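Local coordinates for protein alkyl hydroperoxide reductase, C subunit (Enterococcus faecalis, PDB 5Y63) that probably reduces hydrogen peroxide and organic hydroperoxides to water and alcohols as a thiol-specific 2-Cys peroxiredoxin, helping to protect the cell against oxidative stress, at residues Glu78-Glu84 with Tyr105-Pro111; Ala26-Phe32 with His87-Lys91; Met65-Tyr69 with Lys102-Pro106; Tyr130-Phe134 with Gly151-Asn155. All blocks are in the same frame, centred on the assembly; numbering follows the deposited sequence.

Contact 1 of 4, residues Glu78-Glu84 with Tyr105-Pro111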
loop_
_atom_site.group_PDB
_atom_site.type_symbol
_atom_site.label_atom_id
_atom_site.label_comp_id
_atom_site.label_asym_id
_atom_site.label_seq_id
_atom_site.Cartn_x
_atom_site.Cartn_y
_atom_site.Cartn_z
ATOM N N GLU A 78 38.941 28.590 -4.982
ATOM C CA GLU A 78 38.155 29.560 -4.230
ATOM C C GLU A 78 37.721 28.948 -2.895
ATOM O O GLU A 78 37.628 27.726 -2.764
ATOM C CB GLU A 78 36.932 29.981 -5.055
ATOM C CG GLU A 78 36.097 31.109 -4.459
ATOM C CD GLU A 78 36.886 32.386 -4.243
ATOM O OE1 GLU A 78 37.183 32.706 -3.073
ATOM O OE2 GLU A 78 37.214 33.065 -5.241
ATOM N N VAL A 79 37.471 29.806 -1.909
ATOM C CA VAL A 79 37.040 29.385 -0.575
ATOM C C VAL A 79 35.646 29.941 -0.288
ATOM O O VAL A 79 35.402 31.134 -0.455
ATOM C CB VAL A 79 38.025 29.884 0.508
ATOM C CG1 VAL A 79 37.561 29.486 1.904
ATOM C CG2 VAL A 79 39.425 29.347 0.244
ATOM N N TYR A 80 34.737 29.073 0.148
ATOM C CA TYR A 80 33.379 29.478 0.509
ATOM C C TYR A 80 33.063 29.057 1.946
ATOM O O TYR A 80 32.752 27.894 2.199
ATOM C CB TYR A 80 32.366 28.849 -0.450
ATOM C CG TYR A 80 32.623 29.147 -1.909
ATOM C CD1 TYR A 80 32.105 30.292 -2.510
ATOM C CD2 TYR A 80 33.380 28.278 -2.692
ATOM C CE1 TYR A 80 32.336 30.567 -3.848
ATOM C CE2 TYR A 80 33.615 28.543 -4.031
ATOM C CZ TYR A 80 33.091 29.688 -4.605
ATOM O OH TYR A 80 33.325 29.954 -5.937
ATOM N N SER A 81 33.149 29.995 2.888
ATOM C CA SER A 81 32.772 29.709 4.270
ATOM C C SER A 81 31.253 29.702 4.384
ATOM O O SER A 81 30.581 30.596 3.865
ATOM C CB SER A 81 33.382 30.720 5.242
ATOM O OG SER A 81 32.684 31.954 5.235
ATOM N N VAL A 82 30.720 28.691 5.061
ATOM C CA VAL A 82 29.280 28.497 5.151
ATOM C C VAL A 82 28.835 28.416 6.608
ATOM O O VAL A 82 29.458 27.745 7.431
ATOM C CB VAL A 82 28.833 27.215 4.415
ATOM C CG1 VAL A 82 27.331 27.242 4.163
ATOM C CG2 VAL A 82 29.582 27.057 3.100
ATOM N N SER A 83 27.747 29.112 6.909
ATOM C CA SER A 83 27.122 29.070 8.222
ATOM C C SER A 83 25.614 29.214 8.040
ATOM O O SER A 83 25.150 29.672 6.995
ATOM C CB SER A 83 27.688 30.185 9.108
ATOM O OG SER A 83 26.768 30.614 10.097
ATOM N N GLU A 84 24.854 28.823 9.056
ATOM C CA GLU A 84 23.402 28.960 9.020
ATOM C C GLU A 84 22.956 30.386 9.357
ATOM O O GLU A 84 21.761 30.653 9.485
ATOM C CB GLU A 84 22.745 27.952 9.969
ATOM C CG GLU A 84 23.077 26.501 9.658
ATOM C CD GLU A 84 22.591 26.062 8.291
ATOM O OE1 GLU A 84 21.384 25.781 8.151
ATOM O OE2 GLU A 84 23.418 25.990 7.358
ATOM N N TYR A 105 37.774 36.197 1.278
ATOM C CA TYR A 105 36.966 35.190 0.576
ATOM C C TYR A 105 35.465 35.390 0.828
ATOM O O TYR A 105 35.085 36.057 1.793
ATOM C CB TYR A 105 37.412 33.751 0.917
ATOM C CG TYR A 105 37.549 33.401 2.387
ATOM C CD1 TYR A 105 36.435 33.064 3.154
ATOM C CD2 TYR A 105 38.801 33.359 3.000
ATOM C CE1 TYR A 105 36.562 32.726 4.492
ATOM C CE2 TYR A 105 38.937 33.021 4.337
ATOM C CZ TYR A 105 37.815 32.706 5.080
ATOM O OH TYR A 105 37.948 32.372 6.409
ATOM N N PRO A 106 34.611 34.839 -0.060
ATOM C CA PRO A 106 33.161 34.994 0.093
ATOM C C PRO A 106 32.572 34.152 1.227
ATOM O O PRO A 106 32.810 32.946 1.293
ATOM C CB PRO A 106 32.608 34.532 -1.263
ATOM C CG PRO A 106 33.653 33.644 -1.825
ATOM C CD PRO A 106 34.957 34.204 -1.345
ATOM N N MET A 107 31.807 34.799 2.103
ATOM C CA MET A 107 31.127 34.125 3.204
ATOM C C MET A 107 29.671 33.847 2.833
ATOM O O MET A 107 28.838 34.759 2.823
ATOM C CB MET A 107 31.183 34.994 4.457
ATOM C CG MET A 107 32.581 35.430 4.852
ATOM S SD MET A 107 32.566 36.402 6.369
ATOM C CE MET A 107 32.304 35.114 7.588
ATOM N N LEU A 108 29.368 32.587 2.527
ATOM C CA LEU A 108 28.019 32.198 2.118
ATOM C C LEU A 108 27.074 32.148 3.314
ATOM O O LEU A 108 27.456 31.717 4.401
ATOM C CB LEU A 108 28.028 30.832 1.427
ATOM C CG LEU A 108 28.927 30.649 0.201
ATOM C CD1 LEU A 108 28.678 29.281 -0.419
ATOM C CD2 LEU A 108 28.716 31.746 -0.831
ATOM N N ALA A 109 25.843 32.603 3.099
ATOM C CA ALA A 109 24.793 32.522 4.103
ATOM C C ALA A 109 23.889 31.350 3.760
ATOM O O ALA A 109 23.602 31.103 2.584
ATOM C CB ALA A 109 23.992 33.812 4.132
ATOM N N ASP A 110 23.438 30.632 4.785
ATOM C CA ASP A 110 22.565 29.482 4.586
ATOM C C ASP A 110 21.489 29.393 5.672
ATOM O O ASP A 110 21.446 28.422 6.423
ATOM C CB ASP A 110 23.403 28.197 4.545
ATOM C CG ASP A 110 22.595 26.980 4.132
ATOM O OD1 ASP A 110 21.613 27.135 3.374
ATOM O OD2 ASP A 110 22.945 25.863 4.562
ATOM N N PRO A 111 20.608 30.408 5.755
ATOM C CA PRO A 111 19.564 30.356 6.780
ATOM C C PRO A 111 18.510 29.272 6.544
ATOM O O PRO A 111 17.973 28.732 7.507
ATOM C CB PRO A 111 18.921 31.752 6.710
ATOM C CG PRO A 111 19.865 32.596 5.922
ATOM C CD PRO A 111 20.530 31.653 4.973
HETATM O O HOH W 1 30.022 32.355 6.254
#
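Glu78 turns its carboxylate back onto the chain, where OE1 accepts a hydrogen bond from Val79 N (3.1 Å) and lies 3.2 Å from Pro106 CD; Tyr69 OH binds this oxygen too. Val79 sets CG1 over the face of the Tyr105 ring, a CH-pi contact 4.0 Å from the centroid. On the other face of the sheet, Tyr80 packs CD1 on Pro106 CG (3.8 Å) and CB on Leu108 CD1 (3.7 Å). Ser81 makes the firm parallel bridge with Met107: Leu108 N donates to Ser81 O (2.7 Å), while Ser81 N reaches Pro106 O only weakly (3.4 Å). Strands 77-83 and 107-109 are parallel neighbours in the central sheet of the thioredoxin fold, joined by a helical crossover. Water 1 links Ser81 OG (2.9 Å) to Leu108 O (3.2 Å). Val82 rests CG2 on Leu108 CD1 (4.3 Å), and Ser83 O takes a weak bond from Asp110 N (3.0 Å). At Glu84, OE2 comes within 2.8 Å of Asp110 OD2, a like-charge pair; Asp110 OD2 accepts from Ala116 N.

Contact 2 of 4, residues Ala26-Phe32 with His87-Lys91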
loop_
_atom_site.group_PDB
_atom_site.type_symbol
_atom_site.label_atom_id
_atom_site.label_comp_id
_atom_site.label_asym_id
_atom_site.label_seq_id
_atom_site.Cartn_x
_atom_site.Cartn_y
_atom_site.Cartn_z
ATOM N N ALA A 26 25.572 36.006 -0.150
ATOM C CA ALA A 26 26.942 35.943 0.354
ATOM C C ALA A 26 27.425 37.310 0.836
ATOM O O ALA A 26 26.780 38.331 0.601
ATOM C CB ALA A 26 27.873 35.411 -0.726
ATOM N N TYR A 27 28.561 37.305 1.524
ATOM C CA TYR A 27 29.232 38.527 1.952
ATOM C C TYR A 27 30.673 38.448 1.474
ATOM O O TYR A 27 31.385 37.499 1.804
ATOM C CB TYR A 27 29.175 38.666 3.473
ATOM C CG TYR A 27 29.932 39.860 4.011
ATOM C CD1 TYR A 27 29.428 41.151 3.868
ATOM C CD2 TYR A 27 31.150 39.698 4.666
ATOM C CE1 TYR A 27 30.118 42.247 4.360
ATOM C CE2 TYR A 27 31.848 40.787 5.162
ATOM C CZ TYR A 27 31.329 42.058 5.007
ATOM O OH TYR A 27 32.022 43.141 5.503
ATOM N N HIS A 28 31.093 39.443 0.695
ATOM C CA HIS A 28 32.368 39.390 -0.008
ATOM C C HIS A 28 32.969 40.789 -0.126
ATOM O O HIS A 28 32.434 41.640 -0.838
ATOM C CB HIS A 28 32.151 38.793 -1.402
ATOM C CG HIS A 28 33.397 38.263 -2.040
ATOM N ND1 HIS A 28 33.378 37.530 -3.207
ATOM C CD2 HIS A 28 34.695 38.341 -1.667
ATOM C CE1 HIS A 28 34.613 37.193 -3.533
ATOM N NE2 HIS A 28 35.431 37.670 -2.614
ATOM N N ASP A 29 34.078 41.020 0.575
ATOM C CA ASP A 29 34.753 42.321 0.574
ATOM C C ASP A 29 33.786 43.468 0.860
ATOM O O ASP A 29 33.585 44.351 0.024
ATOM C CB ASP A 29 35.482 42.555 -0.755
ATOM C CG ASP A 29 36.763 41.758 -0.864
ATOM O OD1 ASP A 29 37.714 42.064 -0.114
ATOM O OD2 ASP A 29 36.825 40.837 -1.705
ATOM N N GLY A 30 33.166 43.427 2.035
ATOM C CA GLY A 30 32.336 44.531 2.513
ATOM C C GLY A 30 31.019 44.777 1.797
ATOM O O GLY A 30 30.381 45.805 2.035
ATOM N N GLU A 31 30.597 43.854 0.930
ATOM C CA GLU A 31 29.329 44.011 0.208
ATOM C C GLU A 31 28.671 42.683 -0.160
ATOM O O GLU A 31 29.325 41.640 -0.217
ATOM C CB GLU A 31 29.516 44.883 -1.042
ATOM C CG GLU A 31 30.520 44.362 -2.060
ATOM C CD GLU A 31 30.674 45.296 -3.252
ATOM O OE1 GLU A 31 30.717 44.801 -4.398
ATOM O OE2 GLU A 31 30.744 46.529 -3.048
ATOM N N PHE A 32 27.366 42.750 -0.414
ATOM C CA PHE A 32 26.546 41.566 -0.659
ATOM C C PHE A 32 26.550 41.153 -2.126
ATOM O O PHE A 32 26.554 42.000 -3.018
ATOM C CB PHE A 32 25.100 41.816 -0.222
ATOM C CG PHE A 32 24.962 42.266 1.208
ATOM C CD1 PHE A 32 25.524 41.527 2.241
ATOM C CD2 PHE A 32 24.253 43.418 1.522
ATOM C CE1 PHE A 32 25.392 41.936 3.559
ATOM C CE2 PHE A 32 24.116 43.831 2.837
ATOM C CZ PHE A 32 24.686 43.089 3.857
ATOM N N HIS A 87 23.383 36.613 5.607
ATOM C CA HIS A 87 24.385 37.528 5.064
ATOM C C HIS A 87 24.437 38.842 5.851
ATOM O O HIS A 87 25.501 39.454 5.958
ATOM C CB HIS A 87 24.135 37.793 3.573
ATOM C CG HIS A 87 22.794 38.390 3.272
ATOM N ND1 HIS A 87 21.666 37.624 3.062
ATOM C CD2 HIS A 87 22.404 39.678 3.134
ATOM C CE1 HIS A 87 20.638 38.416 2.814
ATOM N NE2 HIS A 87 21.059 39.667 2.850
ATOM N N TYR A 88 23.300 39.262 6.409
ATOM C CA TYR A 88 23.256 40.436 7.293
ATOM C C TYR A 88 24.194 40.262 8.491
ATOM O O TYR A 88 24.929 41.183 8.851
ATOM C CB TYR A 88 21.833 40.696 7.813
ATOM C CG TYR A 88 20.814 41.088 6.760
ATOM C CD1 TYR A 88 20.936 42.283 6.051
ATOM C CD2 TYR A 88 19.709 40.275 6.493
ATOM C CE1 TYR A 88 19.998 42.646 5.094
ATOM C CE2 TYR A 88 18.767 40.629 5.541
ATOM C CZ TYR A 88 18.915 41.814 4.844
ATOM O OH TYR A 88 17.979 42.165 3.895
ATOM N N VAL A 89 24.162 39.075 9.093
ATOM C CA VAL A 89 24.949 38.778 10.292
ATOM C C VAL A 89 26.447 38.729 9.992
ATOM O O VAL A 89 27.257 39.173 10.807
ATOM C CB VAL A 89 24.508 37.447 10.943
ATOM C CG1 VAL A 89 25.408 37.086 12.118
ATOM C CG2 VAL A 89 23.061 37.536 11.409
ATOM N N HIS A 90 26.808 38.192 8.829
ATOM C CA HIS A 90 28.211 38.127 8.416
ATOM C C HIS A 90 28.831 39.519 8.322
ATOM O O HIS A 90 29.966 39.723 8.750
ATOM C CB HIS A 90 28.361 37.409 7.070
ATOM C CG HIS A 90 27.977 35.961 7.100
ATOM N ND1 HIS A 90 28.194 35.151 8.193
ATOM C CD2 HIS A 90 27.415 35.171 6.155
ATOM C CE1 HIS A 90 27.765 33.931 7.928
ATOM N NE2 HIS A 90 27.291 33.915 6.696
ATOM N N LYS A 91 28.080 40.468 7.765
ATOM C CA LYS A 91 28.543 41.851 7.643
ATOM C C LYS A 91 28.863 42.461 9.006
ATOM O O LYS A 91 29.912 43.084 9.183
ATOM C CB LYS A 91 27.495 42.705 6.925
ATOM C CG LYS A 91 27.919 44.147 6.688
ATOM C CD LYS A 91 26.846 44.918 5.935
ATOM C CE LYS A 91 26.960 46.418 6.151
ATOM N NZ LYS A 91 25.709 47.118 5.749
#
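His87, in the first turn of helix 87-96, points its CB toward the strand pair and turns an edge of its imidazole to the face of the Phe32 ring, a T-shaped pair with centroids 5.0 Å apart and planes at 77°. Its CB also lies 4.0 Å from Ala26 O, and its carbonyl O is 3.5 Å from Phe32 CE1. Tyr88 starts away from the strands, yet its ring swings back until CD1 is 4.4 Å from Phe32 CZ; Phe54 of a neighbouring subunit packs on the same tyrosine. The partner segment is a beta hairpin, strands 23-28 and 31-36 joined through Asp29 and Gly30, both with positive phi, and it extends the central sheet of this thioredoxin-fold domain beyond strand 107-109. No hydrogen bond crosses between the two segments. One helical turn on from His87, His90 packs CB on Tyr27 CB (3.9 Å), while its ring nitrogens are engaged by Asp53 and by Leu108 O. Lys91 lays CA over the face of the Tyr27 ring, a CH-pi contact 3.9 Å from the centroid, and its extended chain passes Phe32, with CD 3.5 Å from CZ of that ring.

Contact 3 of 4, residues Met65-Tyr69 with Lys102-Pro106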
loop_
_atom_site.group_PDB
_atom_site.type_symbol
_atom_site.label_atom_id
_atom_site.label_comp_id
_atom_site.label_asym_id
_atom_site.label_seq_id
_atom_site.Cartn_x
_atom_site.Cartn_y
_atom_site.Cartn_z
ATOM N N MET A 65 42.241 30.184 7.660
ATOM C CA MET A 65 41.897 29.968 6.253
ATOM C C MET A 65 42.231 31.196 5.407
ATOM O O MET A 65 42.548 31.068 4.225
ATOM C CB MET A 65 40.415 29.608 6.093
ATOM C CG MET A 65 40.091 28.164 6.434
ATOM S SD MET A 65 40.852 26.991 5.293
ATOM C CE MET A 65 39.822 27.174 3.841
ATOM N N GLN A 66 42.157 32.379 6.010
ATOM C CA GLN A 66 42.528 33.616 5.322
ATOM C C GLN A 66 44.031 33.676 5.039
ATOM O O GLN A 66 44.438 34.086 3.952
ATOM C CB GLN A 66 42.087 34.846 6.131
ATOM C CG GLN A 66 42.488 36.186 5.524
ATOM C CD GLN A 66 42.124 36.307 4.053
ATOM O OE1 GLN A 66 41.032 35.918 3.639
ATOM N NE2 GLN A 66 43.037 36.851 3.256
ATOM N N GLU A 67 44.845 33.267 6.009
ATOM C CA GLU A 67 46.300 33.233 5.834
ATOM C C GLU A 67 46.722 32.380 4.638
ATOM O O GLU A 67 47.662 32.731 3.925
ATOM C CB GLU A 67 46.987 32.711 7.098
ATOM C CG GLU A 67 46.937 33.671 8.274
ATOM C CD GLU A 67 47.598 33.102 9.514
ATOM O OE1 GLU A 67 48.742 32.608 9.409
ATOM O OE2 GLU A 67 46.974 33.155 10.596
ATOM N N HIS A 68 46.022 31.270 4.419
ATOM C CA HIS A 68 46.338 30.354 3.324
ATOM C C HIS A 68 45.483 30.605 2.082
ATOM O O HIS A 68 45.533 29.826 1.130
ATOM C CB HIS A 68 46.155 28.905 3.784
ATOM C CG HIS A 68 46.983 28.540 4.975
ATOM N ND1 HIS A 68 46.618 28.866 6.264
ATOM C CD2 HIS A 68 48.156 27.871 5.075
ATOM C CE1 HIS A 68 47.531 28.417 7.106
ATOM N NE2 HIS A 68 48.474 27.809 6.410
ATOM N N TYR A 69 44.710 31.689 2.081
ATOM C CA TYR A 69 43.798 31.979 0.977
ATOM C C TYR A 69 44.552 32.397 -0.280
ATOM O O TYR A 69 44.152 32.043 -1.391
ATOM C CB TYR A 69 42.791 33.063 1.377
ATOM C CG TYR A 69 41.805 33.426 0.286
ATOM C CD1 TYR A 69 41.075 32.443 -0.378
ATOM C CD2 TYR A 69 41.596 34.754 -0.074
ATOM C CE1 TYR A 69 40.172 32.773 -1.377
ATOM C CE2 TYR A 69 40.694 35.094 -1.069
ATOM C CZ TYR A 69 39.984 34.101 -1.718
ATOM O OH TYR A 69 39.088 34.435 -2.706
ATOM N N LYS A 102 39.314 40.925 8.093
ATOM C CA LYS A 102 40.450 40.596 7.225
ATOM C C LYS A 102 40.112 39.569 6.138
ATOM O O LYS A 102 40.862 39.432 5.171
ATOM C CB LYS A 102 41.631 40.076 8.058
ATOM C CG LYS A 102 42.371 41.146 8.848
ATOM C CD LYS A 102 43.474 40.536 9.699
ATOM C CE LYS A 102 44.188 41.589 10.530
ATOM N NZ LYS A 102 45.249 40.998 11.394
ATOM N N ILE A 103 39.000 38.850 6.294
ATOM C CA ILE A 103 38.614 37.794 5.352
ATOM C C ILE A 103 38.257 38.360 3.978
ATOM O O ILE A 103 37.306 39.131 3.842
ATOM C CB ILE A 103 37.420 36.967 5.876
ATOM C CG1 ILE A 103 37.829 36.174 7.121
ATOM C CG2 ILE A 103 36.904 36.019 4.799
ATOM C CD1 ILE A 103 36.670 35.525 7.845
ATOM N N LYS A 104 39.018 37.952 2.966
ATOM C CA LYS A 104 38.801 38.393 1.591
ATOM C C LYS A 104 37.910 37.435 0.804
ATOM O O LYS A 104 37.358 37.818 -0.224
ATOM C CB LYS A 104 40.144 38.556 0.868
ATOM C CG LYS A 104 40.999 39.710 1.378
ATOM C CD LYS A 104 40.392 41.057 1.012
ATOM C CE LYS A 104 41.329 42.210 1.334
ATOM N NZ LYS A 104 40.866 43.487 0.723
ATOM N N TYR A 105 37.774 36.197 1.278
ATOM C CA TYR A 105 36.966 35.190 0.576
ATOM C C TYR A 105 35.465 35.390 0.828
ATOM O O TYR A 105 35.085 36.057 1.793
ATOM C CB TYR A 105 37.412 33.751 0.917
ATOM C CG TYR A 105 37.549 33.401 2.387
ATOM C CD1 TYR A 105 36.435 33.064 3.154
ATOM C CD2 TYR A 105 38.801 33.359 3.000
ATOM C CE1 TYR A 105 36.562 32.726 4.492
ATOM C CE2 TYR A 105 38.937 33.021 4.337
ATOM C CZ TYR A 105 37.815 32.706 5.080
ATOM O OH TYR A 105 37.948 32.372 6.409
ATOM N N PRO A 106 34.611 34.839 -0.060
ATOM C CA PRO A 106 33.161 34.994 0.093
ATOM C C PRO A 106 32.572 34.152 1.227
ATOM O O PRO A 106 32.810 32.946 1.293
ATOM C CB PRO A 106 32.608 34.532 -1.263
ATOM C CG PRO A 106 33.653 33.644 -1.825
ATOM C CD PRO A 106 34.957 34.204 -1.345
#
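One hydrogen bond crosses this interface, and it is nearly linear: Lys104 N donates to Gln66 OE1 at 2.9 Å with an N-H...O angle of 172°. A side chain of helix 58-67 thus takes up a backbone NH in the loop between helix 98-101 and strand 107-109. The carboxamide of Gln66 lies along the loop, with Gln66 CD 3.6 Å from Lys102 O and Gln66 OE1 3.5 Å from both Ile103 CA and Tyr105 CD2. Aromatic contacts come next. Tyr105 turns its ring edge to the face of Tyr69, which begins helix 69-74, a T-shaped pair with centroids 5.5 Å apart and planes at 71°, and Tyr105 CB sits over the same face, a CH-pi contact 3.8 Å from the centroid. Aliphatic carbons against the rings complete the seam: Met65 CB lies 4.1 Å from Tyr105 CE2, and Lys104 CB lies 4.0 Å from Tyr69 CE2. Both phenol hydroxyls are engaged outside the pair, Tyr105 OH by Leu62 O and Tyr69 OH by Glu78. Helix 58-67 carries at its start Cys58, the predicted peroxidatic cysteine of this peroxiredoxin; the contact lies toward its other end, where no other subunit touches the two segments. The chemistry implies a loop held through its backbone and its one buried tyrosine, Tyr105, with both lysine side chains leading their charged ends away from segment 65-69.

Contact 4 of 4, residues Tyr130-Phe134 with Gly151-Asn155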
loop_
_atom_site.group_PDB
_atom_site.type_symbol
_atom_site.label_atom_id
_atom_site.label_comp_id
_atom_site.label_asym_id
_atom_site.label_seq_id
_atom_site.Cartn_x
_atom_site.Cartn_y
_atom_site.Cartn_z
ATOM N N TYR A 130 28.048 21.651 11.397
ATOM C CA TYR A 130 29.234 21.086 12.019
ATOM C C TYR A 130 30.484 21.732 11.429
ATOM O O TYR A 130 30.408 22.465 10.443
ATOM C CB TYR A 130 29.271 19.564 11.824
ATOM C CG TYR A 130 28.473 18.805 12.859
ATOM C CD1 TYR A 130 28.929 18.705 14.170
ATOM C CD2 TYR A 130 27.266 18.188 12.536
ATOM C CE1 TYR A 130 28.212 18.017 15.129
ATOM C CE2 TYR A 130 26.541 17.495 13.492
ATOM C CZ TYR A 130 27.019 17.413 14.784
ATOM O OH TYR A 130 26.305 16.727 15.732
ATOM N N ARG A 131 31.632 21.469 12.050
ATOM C CA ARG A 131 32.910 21.938 11.526
ATOM C C ARG A 131 33.347 21.024 10.394
ATOM O O ARG A 131 34.201 20.153 10.566
ATOM C CB ARG A 131 33.964 21.994 12.629
ATOM C CG ARG A 131 33.627 23.025 13.682
ATOM C CD ARG A 131 34.764 23.271 14.654
ATOM N NE ARG A 131 34.278 24.060 15.780
ATOM C CZ ARG A 131 34.040 25.370 15.748
ATOM N NH1 ARG A 131 34.255 26.086 14.647
ATOM N NH2 ARG A 131 33.582 25.973 16.837
ATOM N N ALA A 132 32.737 21.237 9.236
ATOM C CA ALA A 132 32.970 20.404 8.073
ATOM C C ALA A 132 33.685 21.175 6.968
ATOM O O ALA A 132 33.510 22.389 6.820
ATOM C CB ALA A 132 31.653 19.846 7.560
ATOM N N SER A 133 34.494 20.449 6.201
ATOM C CA SER A 133 35.208 21.004 5.062
ATOM C C SER A 133 35.052 20.055 3.887
ATOM O O SER A 133 35.115 18.844 4.065
ATOM C CB SER A 133 36.689 21.184 5.394
ATOM O OG SER A 133 36.854 21.975 6.555
ATOM N N PHE A 134 34.845 20.609 2.694
ATOM C CA PHE A 134 34.674 19.815 1.477
ATOM C C PHE A 134 35.529 20.372 0.344
ATOM O O PHE A 134 35.439 21.555 0.022
ATOM C CB PHE A 134 33.208 19.815 1.046
ATOM C CG PHE A 134 32.285 19.156 2.027
ATOM C CD1 PHE A 134 31.783 19.865 3.111
ATOM C CD2 PHE A 134 31.909 17.829 1.864
ATOM C CE1 PHE A 134 30.930 19.259 4.018
ATOM C CE2 PHE A 134 31.057 17.216 2.768
ATOM C CZ PHE A 134 30.566 17.932 3.847
ATOM N N GLY A 151 33.682 22.082 18.918
ATOM C CA GLY A 151 34.793 22.030 19.871
ATOM C C GLY A 151 36.082 21.429 19.332
ATOM O O GLY A 151 37.160 21.720 19.850
ATOM N N ILE A 152 35.981 20.581 18.310
ATOM C CA ILE A 152 37.161 20.001 17.669
ATOM C C ILE A 152 37.581 20.873 16.482
ATOM O O ILE A 152 37.020 20.764 15.390
ATOM C CB ILE A 152 36.897 18.550 17.211
ATOM C CG1 ILE A 152 36.518 17.678 18.416
ATOM C CG2 ILE A 152 38.129 17.976 16.519
ATOM C CD1 ILE A 152 35.914 16.336 18.052
ATOM N N GLY A 153 38.570 21.736 16.712
ATOM C CA GLY A 153 39.051 22.676 15.701
ATOM C C GLY A 153 39.822 22.033 14.559
ATOM O O GLY A 153 40.308 20.906 14.679
ATOM N N ARG A 154 39.946 22.769 13.456
ATOM C CA ARG A 154 40.566 22.265 12.226
ATOM C C ARG A 154 41.973 22.820 12.010
ATOM O O ARG A 154 42.414 23.726 12.719
ATOM C CB ARG A 154 39.682 22.603 11.018
ATOM C CG ARG A 154 38.565 21.603 10.780
ATOM C CD ARG A 154 37.490 22.156 9.859
ATOM N NE ARG A 154 36.688 23.184 10.516
ATOM C CZ ARG A 154 35.644 23.800 9.965
ATOM N NH1 ARG A 154 34.983 24.723 10.656
ATOM N NH2 ARG A 154 35.255 23.501 8.729
ATOM N N ASN A 155 42.661 22.254 11.019
ATOM C CA ASN A 155 43.993 22.691 10.610
ATOM C C ASN A 155 43.994 23.061 9.123
ATOM O O ASN A 155 43.840 22.195 8.257
ATOM C CB ASN A 155 45.018 21.583 10.883
ATOM C CG ASN A 155 46.438 21.989 10.524
ATOM O OD1 ASN A 155 46.784 23.170 10.533
ATOM N ND2 ASN A 155 47.272 21.004 10.212
#
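Two arginines converge here: Arg131 NH1 and Arg154 NH1 lie only 4.3 Å apart, like charges made tolerable by Glu61, which forms salt bridges with both. The Arg154 guanidinium lies with a face over Arg131 CB, with Arg131 CB 3.5 Å from Arg154 NH1, and Arg154 NH2 donates to Ser133 OG (3.1 Å, N-H...O angle 157°). Arg154 NH2 is also 2.8 Å from Ala132 O, but the angle is too poor for a hydrogen bond; Arg154 NH1 finds a further acceptor in Phe49 O. Strand 128-136 belongs to the central thioredoxin-fold sheet, and Arg131 reaches from it to about 4 Å from the side chain of Cys58, the predicted peroxidatic cysteine, consistent with the active-site arginine of peroxiredoxins. The 151-155 loop, which leads into helix 156-171, runs alongside: Arg131 CD is 3.5 Å from Ile152 O and Arg131 NE is 3.8 Å from Gly151 N. Gly151 adopts backbone angles at which a CB would jam against the preceding carbonyl. On a neighbouring subunit, Arg161 donates to Gly153 O.

Contacts 1 and 3 are buried and share Tyr105 and Pro106: the chain entering strand 107-109 meets helix 58-67, then strand 77-83. Contact 2 lies farthest out, its centre about 15 Å from that of the chain, and is partly buried; Tyr27 O lies 2.7 Å from Met107 N of contact 1, as strands 23-28 and 107-109 are neighbours. Contact 4, its centre about 10 Å from that of the chain and likewise partly buried, touches no other but reaches the same sheet. Chemistry follows place: backbone hydrogen bonds between strands in contact 1, rings and aliphatic chains in contact 2, a side-chain-to-backbone hydrogen bond beside a tyrosine pair in contact 3, and guanidinium groups near the predicted active-site cysteine in contact 4.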